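Local structure of hypothetical protein PA3499 (Pseudomonas aeruginosa, 2IG8) at residues G27-M32 with D129-L134; P39-A44 with P122-E127; L51-Q56 with D92-A97; G76-L81 with E100-Q105; V83-I88 with S111-V116. The protein is of unknown function but belongs to the YjgF-like family, whose members typically form trimers, as this protein does. All coordinates share one frame; numbering follows the deposited sequence.

Contact 1: G27-M32 with D129-L134; sequences GEELVM and DAWARL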
# COMPACT_ATOMS: atom_id res chain seq x y z
N GLY B 27 16.29 9.83 2.66
CA GLY B 27 17.52 9.06 2.52
C GLY B 27 17.71 8.66 1.06
O GLY B 27 17.81 9.52 0.19
N GLU B 28 17.77 7.36 0.81
CA GLU B 28 17.87 6.81 -0.55
C GLU B 28 16.49 6.48 -1.13
O GLU B 28 16.37 6.17 -2.31
CB GLU B 28 18.74 5.55 -0.55
CG GLU B 28 20.22 5.80 -0.23
CD GLU B 28 20.93 6.65 -1.28
OE1 GLU B 28 20.56 6.61 -2.46
OE2 GLU B 28 21.90 7.34 -0.91
N GLU B 29 15.46 6.51 -0.29
CA GLU B 29 14.11 6.13 -0.69
C GLU B 29 13.39 7.28 -1.38
O GLU B 29 13.25 8.34 -0.79
CB GLU B 29 13.32 5.71 0.54
CG GLU B 29 11.95 5.13 0.21
CD GLU B 29 12.00 3.65 -0.19
OE1 GLU B 29 12.96 2.94 0.21
OE2 GLU B 29 11.05 3.22 -0.85
N LEU B 30 12.93 7.07 -2.62
CA LEU B 30 12.07 8.07 -3.29
C LEU B 30 10.61 7.74 -3.04
O LEU B 30 10.06 6.81 -3.63
CB LEU B 30 12.33 8.16 -4.78
CG LEU B 30 11.68 9.37 -5.46
CD1 LEU B 30 12.19 10.68 -4.86
CD2 LEU B 30 11.93 9.32 -6.98
N VAL B 31 10.02 8.47 -2.13
CA VAL B 31 8.63 8.29 -1.76
C VAL B 31 7.81 9.13 -2.71
O VAL B 31 8.07 10.33 -2.87
CB VAL B 31 8.38 8.74 -0.31
CG1 VAL B 31 6.90 8.56 0.07
CG2 VAL B 31 9.32 8.01 0.68
N MET B 32 6.83 8.51 -3.35
CA MET B 32 6.06 9.16 -4.38
C MET B 32 4.58 9.03 -4.10
O MET B 32 4.11 7.99 -3.63
CB MET B 32 6.36 8.50 -5.75
CG MET B 32 7.78 8.74 -6.28
SD MET B 32 8.21 7.84 -7.83
CE MET B 32 8.96 6.38 -7.08
N ASP B 129 0.92 3.51 -7.50
CA ASP B 129 1.73 3.90 -6.37
C ASP B 129 3.07 3.18 -6.49
O ASP B 129 3.12 1.94 -6.38
CB ASP B 129 1.00 3.50 -5.07
CG ASP B 129 1.57 4.17 -3.82
OD1 ASP B 129 2.53 4.99 -3.90
OD2 ASP B 129 1.07 3.85 -2.71
N ALA B 130 4.13 3.94 -6.76
CA ALA B 130 5.46 3.39 -7.10
C ALA B 130 6.42 3.56 -5.92
O ALA B 130 6.44 4.61 -5.26
CB ALA B 130 6.05 4.08 -8.36
N TRP B 131 7.19 2.51 -5.66
CA TRP B 131 8.22 2.53 -4.62
C TRP B 131 9.57 2.34 -5.29
O TRP B 131 9.73 1.44 -6.15
CB TRP B 131 7.99 1.42 -3.59
CG TRP B 131 6.60 1.41 -3.01
CD1 TRP B 131 5.46 0.98 -3.62
CD2 TRP B 131 6.20 1.85 -1.70
NE1 TRP B 131 4.39 1.13 -2.80
CE2 TRP B 131 4.81 1.65 -1.61
CE3 TRP B 131 6.88 2.40 -0.62
CZ2 TRP B 131 4.08 1.98 -0.47
CZ3 TRP B 131 6.15 2.73 0.55
CH2 TRP B 131 4.76 2.52 0.61
N ALA B 132 10.53 3.20 -4.92
CA ALA B 132 11.88 3.16 -5.46
C ALA B 132 12.94 3.57 -4.43
O ALA B 132 12.64 4.27 -3.46
CB ALA B 132 11.98 4.07 -6.71
N ARG B 133 14.16 3.09 -4.67
CA ARG B 133 15.37 3.45 -3.94
C ARG B 133 16.46 3.80 -4.94
O ARG B 133 16.69 3.05 -5.88
CB ARG B 133 15.90 2.23 -3.20
CG ARG B 133 15.19 1.89 -1.97
CD ARG B 133 15.90 0.75 -1.32
NE ARG B 133 17.13 1.19 -0.69
CZ ARG B 133 17.18 1.71 0.53
NH1 ARG B 133 16.07 1.87 1.25
NH2 ARG B 133 18.35 2.07 1.05
N LEU B 134 17.18 4.90 -4.70
CA LEU B 134 18.22 5.36 -5.63
C LEU B 134 19.50 4.50 -5.63
O LEU B 134 20.35 4.65 -6.51
CB LEU B 134 18.58 6.81 -5.31
CG LEU B 134 17.42 7.81 -5.43
CD1 LEU B 134 17.90 9.22 -5.10
CD2 LEU B 134 16.81 7.77 -6.79
O HOH W 1 9.53 4.67 -2.33
O HOH W 2 6.58 5.67 -2.69

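Contact 2: P39-A44 with P122-E127; sequences PATRQA and PELLVE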
# COMPACT_ATOMS: atom_id res chain seq x y z
N PRO B 39 -3.55 15.49 -16.36
CA PRO B 39 -4.63 15.97 -17.25
C PRO B 39 -4.63 15.52 -18.71
O PRO B 39 -5.56 15.88 -19.43
CB PRO B 39 -4.48 17.49 -17.16
CG PRO B 39 -3.00 17.70 -17.00
CD PRO B 39 -2.52 16.54 -16.15
N ALA B 40 -3.64 14.71 -19.13
CA ALA B 40 -3.58 14.21 -20.50
C ALA B 40 -4.88 13.48 -20.87
O ALA B 40 -5.37 13.62 -22.00
CB ALA B 40 -2.37 13.29 -20.67
N THR B 41 -5.43 12.73 -19.91
CA THR B 41 -6.69 11.98 -20.09
C THR B 41 -7.86 12.91 -20.35
O THR B 41 -8.75 12.57 -21.13
CB THR B 41 -7.03 11.10 -18.89
OG1 THR B 41 -6.85 11.81 -17.64
CG2 THR B 41 -6.18 9.82 -18.88
N ARG B 42 -7.89 14.07 -19.70
CA ARG B 42 -8.98 15.03 -19.94
C ARG B 42 -8.90 15.64 -21.32
O ARG B 42 -9.91 15.73 -22.06
CB ARG B 42 -9.02 16.12 -18.85
CG ARG B 42 -10.13 17.13 -19.09
CD ARG B 42 -10.64 17.76 -17.81
NE ARG B 42 -11.19 16.74 -16.94
CZ ARG B 42 -11.43 16.87 -15.63
NH1 ARG B 42 -11.19 18.03 -15.00
NH2 ARG B 42 -11.93 15.85 -14.94
N GLN B 43 -7.70 16.06 -21.71
CA GLN B 43 -7.46 16.56 -23.07
C GLN B 43 -7.87 15.50 -24.14
O GLN B 43 -8.60 15.81 -25.10
CB GLN B 43 -5.98 16.97 -23.20
CG GLN B 43 -5.45 17.16 -24.66
CD GLN B 43 -3.89 17.25 -24.74
OE1 GLN B 43 -3.14 16.44 -24.15
NE2 GLN B 43 -3.42 18.20 -25.50
N ALA B 44 -7.43 14.26 -23.93
CA ALA B 44 -7.68 13.17 -24.86
C ALA B 44 -9.20 12.88 -25.00
O ALA B 44 -9.71 12.81 -26.11
CB ALA B 44 -6.94 11.88 -24.40
N PRO B 122 -12.90 11.29 -13.44
CA PRO B 122 -13.75 10.30 -14.08
C PRO B 122 -13.14 9.67 -15.33
O PRO B 122 -13.51 8.55 -15.68
CB PRO B 122 -15.03 11.09 -14.38
CG PRO B 122 -14.60 12.50 -14.45
CD PRO B 122 -13.49 12.63 -13.49
N GLU B 123 -12.18 10.34 -15.97
CA GLU B 123 -11.54 9.80 -17.19
C GLU B 123 -10.50 8.72 -16.88
O GLU B 123 -10.05 8.01 -17.81
CB GLU B 123 -10.88 10.91 -18.00
CG GLU B 123 -11.82 12.02 -18.44
CD GLU B 123 -11.95 13.17 -17.45
OE1 GLU B 123 -11.60 13.04 -16.25
OE2 GLU B 123 -12.40 14.24 -17.90
N LEU B 124 -10.09 8.60 -15.61
CA LEU B 124 -9.02 7.70 -15.21
C LEU B 124 -9.43 6.22 -15.21
O LEU B 124 -10.54 5.85 -14.75
CB LEU B 124 -8.48 8.08 -13.83
CG LEU B 124 -7.89 9.48 -13.66
CD1 LEU B 124 -7.33 9.65 -12.22
CD2 LEU B 124 -6.82 9.78 -14.72
N LEU B 125 -8.54 5.38 -15.72
CA LEU B 125 -8.65 3.92 -15.67
C LEU B 125 -7.62 3.29 -14.73
O LEU B 125 -7.75 2.12 -14.39
CB LEU B 125 -8.44 3.33 -17.07
CG LEU B 125 -9.51 3.63 -18.11
CD1 LEU B 125 -9.04 3.16 -19.54
CD2 LEU B 125 -10.82 3.01 -17.66
N VAL B 126 -6.58 4.04 -14.35
CA VAL B 126 -5.48 3.49 -13.55
C VAL B 126 -4.75 4.56 -12.74
O VAL B 126 -4.63 5.73 -13.14
CB VAL B 126 -4.49 2.66 -14.44
CG1 VAL B 126 -3.77 3.56 -15.48
CG2 VAL B 126 -3.44 1.90 -13.60
N GLU B 127 -4.29 4.14 -11.56
CA GLU B 127 -3.40 4.93 -10.73
C GLU B 127 -2.33 3.96 -10.21
O GLU B 127 -2.64 2.81 -9.88
CB GLU B 127 -4.16 5.59 -9.58
CG GLU B 127 -3.27 6.34 -8.62
CD GLU B 127 -3.97 7.51 -7.90
OE1 GLU B 127 -5.16 7.79 -8.15
OE2 GLU B 127 -3.30 8.16 -7.09

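Contact 3: L51-Q56 with D92-A97; sequences LDAHAQ and DAIGRA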
# COMPACT_ATOMS: atom_id res chain seq x y z
N LEU B 51 -7.90 7.99 -23.81
CA LEU B 51 -6.79 7.04 -23.66
C LEU B 51 -7.27 5.78 -23.00
O LEU B 51 -7.89 5.81 -21.91
CB LEU B 51 -5.69 7.63 -22.80
CG LEU B 51 -5.05 8.93 -23.32
CD1 LEU B 51 -3.96 9.39 -22.34
CD2 LEU B 51 -4.47 8.75 -24.74
N ASP B 52 -6.93 4.66 -23.64
CA ASP B 52 -7.23 3.35 -23.06
C ASP B 52 -6.27 3.00 -21.93
O ASP B 52 -5.35 3.78 -21.61
CB ASP B 52 -7.28 2.25 -24.15
CG ASP B 52 -5.93 1.98 -24.86
OD1 ASP B 52 -4.84 2.37 -24.36
OD2 ASP B 52 -5.99 1.38 -25.99
N ALA B 53 -6.46 1.83 -21.32
CA ALA B 53 -5.72 1.48 -20.10
C ALA B 53 -4.21 1.36 -20.34
O ALA B 53 -3.42 1.80 -19.51
CB ALA B 53 -6.25 0.18 -19.49
N HIS B 54 -3.84 0.76 -21.47
CA HIS B 54 -2.45 0.62 -21.86
C HIS B 54 -1.80 2.01 -22.03
O HIS B 54 -0.74 2.26 -21.48
CB HIS B 54 -2.39 -0.16 -23.15
CG HIS B 54 -1.01 -0.39 -23.68
ND1 HIS B 54 -0.80 -1.12 -24.83
CD2 HIS B 54 0.22 -0.09 -23.20
CE1 HIS B 54 0.51 -1.19 -25.06
NE2 HIS B 54 1.14 -0.54 -24.11
N ALA B 55 -2.45 2.89 -22.79
CA ALA B 55 -1.94 4.25 -22.98
C ALA B 55 -1.84 5.02 -21.64
O ALA B 55 -0.81 5.69 -21.36
CB ALA B 55 -2.76 5.03 -24.05
N GLN B 56 -2.87 4.92 -20.80
CA GLN B 56 -2.86 5.57 -19.52
C GLN B 56 -1.71 5.03 -18.65
O GLN B 56 -1.02 5.80 -17.99
CB GLN B 56 -4.19 5.45 -18.79
CG GLN B 56 -5.35 6.26 -19.42
CD GLN B 56 -6.54 6.45 -18.52
OE1 GLN B 56 -6.41 6.49 -17.29
NE2 GLN B 56 -7.74 6.62 -19.13
N ASP B 92 -4.38 -6.96 -18.19
CA ASP B 92 -3.40 -7.35 -19.19
C ASP B 92 -2.84 -6.15 -19.97
O ASP B 92 -1.78 -6.25 -20.56
CB ASP B 92 -3.98 -8.36 -20.15
CG ASP B 92 -4.18 -9.73 -19.51
OD1 ASP B 92 -3.60 -9.96 -18.40
OD2 ASP B 92 -4.90 -10.56 -20.13
N ALA B 93 -3.61 -5.07 -20.02
CA ALA B 93 -3.20 -3.83 -20.66
C ALA B 93 -2.10 -3.19 -19.82
O ALA B 93 -1.16 -2.63 -20.37
CB ALA B 93 -4.35 -2.91 -20.83
N ILE B 94 -2.25 -3.22 -18.49
CA ILE B 94 -1.19 -2.78 -17.60
C ILE B 94 0.06 -3.67 -17.81
O ILE B 94 1.20 -3.16 -17.89
CB ILE B 94 -1.68 -2.74 -16.11
CG1 ILE B 94 -2.48 -1.47 -15.77
CG2 ILE B 94 -0.51 -2.70 -15.19
CD1 ILE B 94 -3.49 -0.92 -16.66
N GLY B 95 -0.13 -4.98 -17.92
CA GLY B 95 0.98 -5.89 -18.26
C GLY B 95 1.76 -5.48 -19.52
O GLY B 95 2.99 -5.39 -19.52
N ARG B 96 1.03 -5.14 -20.58
CA ARG B 96 1.64 -4.72 -21.83
C ARG B 96 2.45 -3.45 -21.65
O ARG B 96 3.55 -3.39 -22.13
CB ARG B 96 0.57 -4.43 -22.87
CG ARG B 96 0.18 -5.60 -23.67
CD ARG B 96 -0.78 -5.17 -24.78
NE ARG B 96 -1.23 -6.31 -25.59
CZ ARG B 96 -2.09 -7.24 -25.18
NH1 ARG B 96 -2.62 -7.24 -23.93
NH2 ARG B 96 -2.42 -8.19 -26.04
N ALA B 97 1.89 -2.49 -20.92
CA ALA B 97 2.57 -1.23 -20.59
C ALA B 97 3.90 -1.49 -19.86
O ALA B 97 4.95 -0.95 -20.22
CB ALA B 97 1.69 -0.33 -19.75

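Contact 4: G76-L81 with E100-Q105; sequences GNLYKL and EFFAGQ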
# COMPACT_ATOMS: atom_id res chain seq x y z
N GLY B 76 15.31 1.47 -13.11
CA GLY B 76 15.88 0.37 -12.35
C GLY B 76 15.77 0.50 -10.84
O GLY B 76 15.94 -0.50 -10.12
N ASN B 77 15.52 1.72 -10.36
CA ASN B 77 15.35 2.00 -8.93
C ASN B 77 14.01 1.52 -8.36
O ASN B 77 13.86 1.39 -7.16
CB ASN B 77 15.44 3.51 -8.68
CG ASN B 77 16.82 4.08 -8.95
OD1 ASN B 77 17.85 3.39 -8.90
ND2 ASN B 77 16.85 5.37 -9.20
N LEU B 78 13.03 1.29 -9.24
CA LEU B 78 11.69 0.85 -8.85
C LEU B 78 11.73 -0.60 -8.35
O LEU B 78 12.32 -1.45 -9.02
CB LEU B 78 10.73 0.95 -10.04
CG LEU B 78 10.41 2.37 -10.51
CD1 LEU B 78 9.83 2.40 -11.90
CD2 LEU B 78 9.45 3.02 -9.50
N TYR B 79 11.16 -0.85 -7.17
CA TYR B 79 11.08 -2.22 -6.64
C TYR B 79 9.65 -2.68 -6.35
O TYR B 79 9.43 -3.86 -6.13
CB TYR B 79 11.97 -2.37 -5.40
CG TYR B 79 11.59 -1.54 -4.20
CD1 TYR B 79 10.62 -1.98 -3.31
CD2 TYR B 79 12.18 -0.31 -3.96
CE1 TYR B 79 10.26 -1.22 -2.21
CE2 TYR B 79 11.81 0.48 -2.87
CZ TYR B 79 10.85 0.01 -1.99
OH TYR B 79 10.50 0.75 -0.89
N LYS B 80 8.67 -1.79 -6.38
CA LYS B 80 7.27 -2.21 -6.20
C LYS B 80 6.35 -1.23 -6.92
O LYS B 80 6.60 -0.02 -6.91
CB LYS B 80 6.89 -2.33 -4.72
CG LYS B 80 5.43 -2.76 -4.49
CD LYS B 80 5.02 -2.95 -3.00
CE LYS B 80 5.14 -4.38 -2.54
NZ LYS B 80 4.66 -4.61 -1.12
N LEU B 81 5.31 -1.77 -7.55
CA LEU B 81 4.27 -0.97 -8.19
C LEU B 81 2.92 -1.51 -7.73
O LEU B 81 2.55 -2.65 -8.05
CB LEU B 81 4.36 -1.08 -9.70
CG LEU B 81 5.65 -0.64 -10.38
CD1 LEU B 81 5.67 -1.03 -11.88
CD2 LEU B 81 5.85 0.83 -10.22
N GLU B 100 6.63 -2.93 -22.09
CA GLU B 100 7.25 -1.91 -22.94
C GLU B 100 8.14 -0.97 -22.15
O GLU B 100 9.25 -0.68 -22.56
CB GLU B 100 6.17 -1.17 -23.74
CG GLU B 100 5.48 -2.09 -24.71
CD GLU B 100 4.25 -1.49 -25.41
OE1 GLU B 100 3.78 -0.39 -25.03
OE2 GLU B 100 3.74 -2.19 -26.32
N PHE B 101 7.66 -0.52 -20.99
CA PHE B 101 8.38 0.41 -20.12
C PHE B 101 9.67 -0.19 -19.59
O PHE B 101 10.70 0.48 -19.49
CB PHE B 101 7.47 0.83 -18.97
CG PHE B 101 8.04 1.90 -18.07
CD1 PHE B 101 8.12 3.21 -18.49
CD2 PHE B 101 8.45 1.61 -16.79
CE1 PHE B 101 8.63 4.20 -17.66
CE2 PHE B 101 8.92 2.60 -15.93
CZ PHE B 101 9.01 3.90 -16.39
N PHE B 102 9.62 -1.48 -19.26
CA PHE B 102 10.77 -2.20 -18.78
C PHE B 102 11.44 -3.03 -19.88
O PHE B 102 12.05 -4.07 -19.60
CB PHE B 102 10.34 -3.10 -17.61
CG PHE B 102 9.92 -2.34 -16.38
CD1 PHE B 102 10.86 -1.65 -15.64
CD2 PHE B 102 8.59 -2.32 -15.97
CE1 PHE B 102 10.51 -0.94 -14.49
CE2 PHE B 102 8.21 -1.57 -14.80
CZ PHE B 102 9.17 -0.90 -14.08
N ALA B 103 11.37 -2.57 -21.13
CA ALA B 103 12.00 -3.30 -22.25
C ALA B 103 13.51 -3.53 -22.06
O ALA B 103 14.06 -4.46 -22.64
CB ALA B 103 11.74 -2.60 -23.57
N GLY B 104 14.16 -2.67 -21.29
CA GLY B 104 15.59 -2.74 -21.04
C GLY B 104 16.04 -3.64 -19.92
O GLY B 104 17.23 -3.71 -19.65
N GLN B 105 15.13 -4.34 -19.23
CA GLN B 105 15.56 -5.18 -18.11
C GLN B 105 14.68 -6.40 -18.01
O GLN B 105 13.54 -6.38 -18.46
CB GLN B 105 15.56 -4.40 -16.77
CG GLN B 105 14.21 -4.00 -16.27
CD GLN B 105 14.28 -2.94 -15.16
OE1 GLN B 105 14.82 -1.85 -15.39
NE2 GLN B 105 13.73 -3.25 -13.99
O HOH W 3 12.99 -1.43 -11.84

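Contact 5: V83-I88 with S111-V116; sequences VYVTRI and STLVEV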
# COMPACT_ATOMS: atom_id res chain seq x y z
N VAL B 83 -0.98 -1.15 -8.21
CA VAL B 83 -1.75 -0.67 -9.36
C VAL B 83 -3.22 -0.77 -9.01
O VAL B 83 -3.70 -1.84 -8.56
CB VAL B 83 -1.45 -1.50 -10.61
CG1 VAL B 83 -2.25 -0.95 -11.82
CG2 VAL B 83 0.08 -1.53 -10.86
N TYR B 84 -3.92 0.34 -9.17
CA TYR B 84 -5.34 0.41 -8.91
C TYR B 84 -6.01 0.70 -10.23
O TYR B 84 -5.76 1.76 -10.82
CB TYR B 84 -5.65 1.54 -7.93
CG TYR B 84 -4.85 1.44 -6.69
CD1 TYR B 84 -5.20 0.53 -5.71
CD2 TYR B 84 -3.71 2.24 -6.49
CE1 TYR B 84 -4.44 0.39 -4.56
CE2 TYR B 84 -2.94 2.10 -5.32
CZ TYR B 84 -3.32 1.19 -4.37
OH TYR B 84 -2.60 1.04 -3.18
N VAL B 85 -6.87 -0.21 -10.67
CA VAL B 85 -7.60 -0.08 -11.93
C VAL B 85 -9.09 0.04 -11.66
O VAL B 85 -9.61 -0.47 -10.66
CB VAL B 85 -7.33 -1.29 -12.90
CG1 VAL B 85 -5.85 -1.38 -13.25
CG2 VAL B 85 -7.88 -2.65 -12.31
N THR B 86 -9.81 0.73 -12.54
CA THR B 86 -11.25 0.79 -12.42
C THR B 86 -11.95 -0.41 -13.03
O THR B 86 -13.11 -0.66 -12.73
CB THR B 86 -11.82 2.09 -13.04
OG1 THR B 86 -11.41 2.17 -14.40
CG2 THR B 86 -11.34 3.31 -12.25
N ARG B 87 -11.25 -1.13 -13.91
CA ARG B 87 -11.78 -2.30 -14.60
C ARG B 87 -10.74 -3.41 -14.54
O ARG B 87 -9.67 -3.33 -15.18
CB ARG B 87 -12.11 -1.99 -16.08
CG ARG B 87 -12.99 -0.77 -16.25
CD ARG B 87 -13.37 -0.52 -17.72
NE ARG B 87 -12.18 -0.32 -18.53
CZ ARG B 87 -12.18 0.13 -19.78
NH1 ARG B 87 -13.30 0.46 -20.40
NH2 ARG B 87 -11.04 0.24 -20.42
N ILE B 88 -11.05 -4.48 -13.81
CA ILE B 88 -10.11 -5.58 -13.67
C ILE B 88 -9.73 -6.22 -15.00
O ILE B 88 -8.62 -6.73 -15.14
CB ILE B 88 -10.58 -6.67 -12.68
CG1 ILE B 88 -9.40 -7.51 -12.17
CG2 ILE B 88 -11.73 -7.52 -13.27
CD1 ILE B 88 -8.48 -6.78 -11.22
N SER B 111 4.52 -6.40 -7.48
CA SER B 111 3.26 -5.71 -7.79
C SER B 111 2.06 -6.29 -7.11
O SER B 111 2.00 -7.49 -6.85
CB SER B 111 3.02 -5.74 -9.28
OG SER B 111 1.87 -4.96 -9.62
N THR B 112 1.11 -5.43 -6.80
CA THR B 112 -0.24 -5.83 -6.46
C THR B 112 -1.17 -5.00 -7.33
O THR B 112 -0.98 -3.79 -7.46
CB THR B 112 -0.55 -5.57 -4.98
OG1 THR B 112 0.38 -6.31 -4.19
CG2 THR B 112 -2.00 -6.00 -4.63
N LEU B 113 -2.16 -5.65 -7.94
CA LEU B 113 -3.09 -4.97 -8.86
C LEU B 113 -4.49 -5.35 -8.43
O LEU B 113 -4.81 -6.55 -8.35
CB LEU B 113 -2.83 -5.44 -10.30
CG LEU B 113 -3.53 -4.69 -11.45
CD1 LEU B 113 -2.79 -4.87 -12.77
CD2 LEU B 113 -4.97 -5.20 -11.55
N VAL B 114 -5.32 -4.36 -8.10
CA VAL B 114 -6.68 -4.59 -7.65
C VAL B 114 -7.62 -3.61 -8.34
O VAL B 114 -7.20 -2.54 -8.82
CB VAL B 114 -6.85 -4.49 -6.09
CG1 VAL B 114 -5.96 -5.57 -5.37
CG2 VAL B 114 -6.58 -3.07 -5.57
N GLU B 115 -8.88 -3.99 -8.43
CA GLU B 115 -9.87 -3.06 -8.98
C GLU B 115 -10.51 -2.25 -7.87
O GLU B 115 -11.12 -2.79 -6.95
CB GLU B 115 -10.94 -3.82 -9.75
CG GLU B 115 -11.92 -2.92 -10.47
CD GLU B 115 -13.17 -3.68 -10.88
OE1 GLU B 115 -13.13 -4.38 -11.90
OE2 GLU B 115 -14.18 -3.52 -10.18
N VAL B 116 -10.38 -0.93 -7.98
CA VAL B 116 -11.04 -0.02 -7.06
C VAL B 116 -12.37 0.43 -7.67
O VAL B 116 -12.65 0.23 -8.87
CB VAL B 116 -10.11 1.19 -6.73
CG1 VAL B 116 -8.84 0.72 -5.93
CG2 VAL B 116 -9.74 1.96 -7.96
O HOH W 4 -14.32 0.61 -10.77

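Contact 1: G27-M32 with D129-L134
Strands 29-36 and 126-133 are antiparallel neighbours in the mixed sheet of this YjgF-like fold, and the contact lies at the start of the first and the end of the second. Two backbone bonds close this end: L134 N gives a nearly straight bond to E28 O (2.8 Å), in the carbonyl plane, whereas L30 N reaches A132 O (2.9 Å) from above its carbonyl plane. Farther on the strands spread, and waters fill in for direct pairing. One water lies 2.6 Å from both E29 OE2 and L30 O and accepts from A132 N; a second joins M32 N to A130 O and sits over one face of the W131 ring. On the face of A130 and A132, the M32 chain bends at its last torsion so that CE touches both methyls, 3.8 Å from A132 CB. On the other face, E29 and R133 cross at about a right angle in a weak salt bridge. Their stronger partners are Y79 for E29 and D135 for R133. W131 meets W131 of both other subunits edge-to-face, placing this strand at the trimer centre. E29 turns at chi2 (82°), which lays OE1 3.3 Å from R133 CG.

Contact 2: P39-A44 with P122-E127
R42 leaves its helix with CG anti to the backbone N and bends at chi3 (-61°), while E123 sets CG anti to its carbonyl carbon and turns at chi2 (90°), so that the two charged ends meet obliquely. The guanidinium grips the carboxylate side-on, with one nitrogen to each oxygen. R42 NE reaches E123 OE2 at 2.9 Å, approaching from above the carboxylate plane, and R42 NH2 reaches E123 OE1 at 3.1 Å along the syn lone pair. A weak third bond runs from NH2 to OE2. Because the two planes are turned 44° apart, the salt bridge is twisted rather than flat, although both oxygens stay close to the guanidinium plane. At the same edge, P122 CD lies 3.9 Å from R42 NH2. One residue earlier on the helix, T41 packs its CB against E123 CB (4.0 Å), and its OG1 touches L124 CD2 at 3.6 Å. Beyond the pair, Q56 bonds to E123 O and L125 N and also packs on T41. The arrangement is a bidentate arginine-glutamate salt bridge, here tying the first turn of helix 40-46 to the loop that leads into sheet strand 126-133.

Contact 3: L51-Q56 with D92-A97
Apolar contacts bring the start of helix 53-70 against helix 91-101. The methyls of A53 and A93 meet at 3.9 Å, and the small side chains let the backbones come close, with the CA atoms of H54 and A93 4.7 Å apart. I94 CB points away from the other segment, yet its CD1 turns back to lie 4.1 Å from A53 CB. The aromatic part belongs to H54, whose CG stands anti to the backbone N (chi1 -180°). R96 CB sits over one face of the imidazole in a CH-pi contact, 4.0 Å from the ring centroid, and A97 CB touches H54 CD2 at 3.8 Å. These are the two long helices of the YjgF-like alpha/beta fold, packed on one side of the sheet, where I94 also touches V126. Polar bonds complete the contact. D52 is the N-cap of helix 53-70, its OD1 accepting from A55 N (2.9 Å) nearly along the C-O axis. Q56 NE2, bonded to E123 O, also reaches L51 O (2.9 Å), and H54 NE2 is hydrogen-bonded to E100 OE1, one helical turn beyond R96.

Contact 4: G76-L81 with E100-Q105
Strand 78-85 and helix 91-101 are the first two elements of a beta-alpha-beta unit completed by strand 110-115, and here the beginning of the strand meets the end of the helix. Apolar contacts carry most of the interface. Both leucines, L78 and L81, place CG anti to the carbonyl carbon and send CD1 toward the phenyl rings. L78 crosses both rings at about a right angle, its CD1 at the rim of each: 4.1 Å from F101 CE2 and 4.0 Å from F102 CZ. L81 instead meets F102 tip to tip, with L81 CD1 3.9 Å from F102 CE2 and close to the ring plane. Within 100-105 the rings also meet each other: F101 CD2 lies 3.7 Å above the centre of the F102 ring, while F102 CE2 lies in the plane of the F101 ring at its edge. V64 and L68 of helix 53-70 and A130 of strand 126-133 also touch L78 and continue the core. A type I turn from F102 to Q105 carries Q105 to the strand's start, where its OE1 packs 3.9 Å from G76 CA. The polar contacts are made by Q105 NE2, which bonds to T107 O and also gives a proton to a water that donates to L78 O, the water lying 2.9 Å from each of Q105 NE2 and L78 O.

Contact 5: V83-I88 with S111-V116
The parallel pairing of strands 78-85 and 110-115, the two strands of the beta-alpha-beta unit connected through helix 91-101, forms this contact. V83 N bonds to T112 O (2.7 Å), V114 N to V83 O, V85 N to V114 O and V116 N to V85 O (2.8 Å), each nearly along the C=O axis. On the face that packs against helix 91-101, V83 and L113 lie side by side, and L113 CD2 touches both V85 CG2 and I88 CD1 at 3.9 Å. On the other face, Y84 CD1 touches V116 CG1 (3.7 Å) and V114 CG2 (3.9 Å). Beyond the end of strand 78-85, the side chain of E115 extends, CG anti to the backbone N, and offers the anti lone pair of OE1 to I88 N (2.8 Å). A water donating to T86 O and V116 O joins the chains there. With OE2 bonded to S117 of the third subunit, both carboxylate oxygens of E115 are engaged, which probably favours its charged form and couples the 86-88 loop to the trimer interface.

Contacts 1 and 5 are strand pairings of one sheet, and contact 4 packs the end of helix 91-101 on it. Contact 3 sets helix on helix, and contact 2 joins helix 40-46 to the loop before strand 126-133. Contacts 1 and 4, centres 13 Å apart, meet through E29 OE2 and Y79 OH (2.5 Å) and through the backbone of W131 and K80. Contact 2 joins contact 3 at Q56 and contact 5 at the backbone pairs E127-Y84 and L125-T86. H54 links contact 3 to E100 of contact 4, and I94 packs on V83 and L113 of contact 5. Contacts 1, 2, 4 and 5 all reach neighbouring subunits; K80 of one chain pairs with D129 of another.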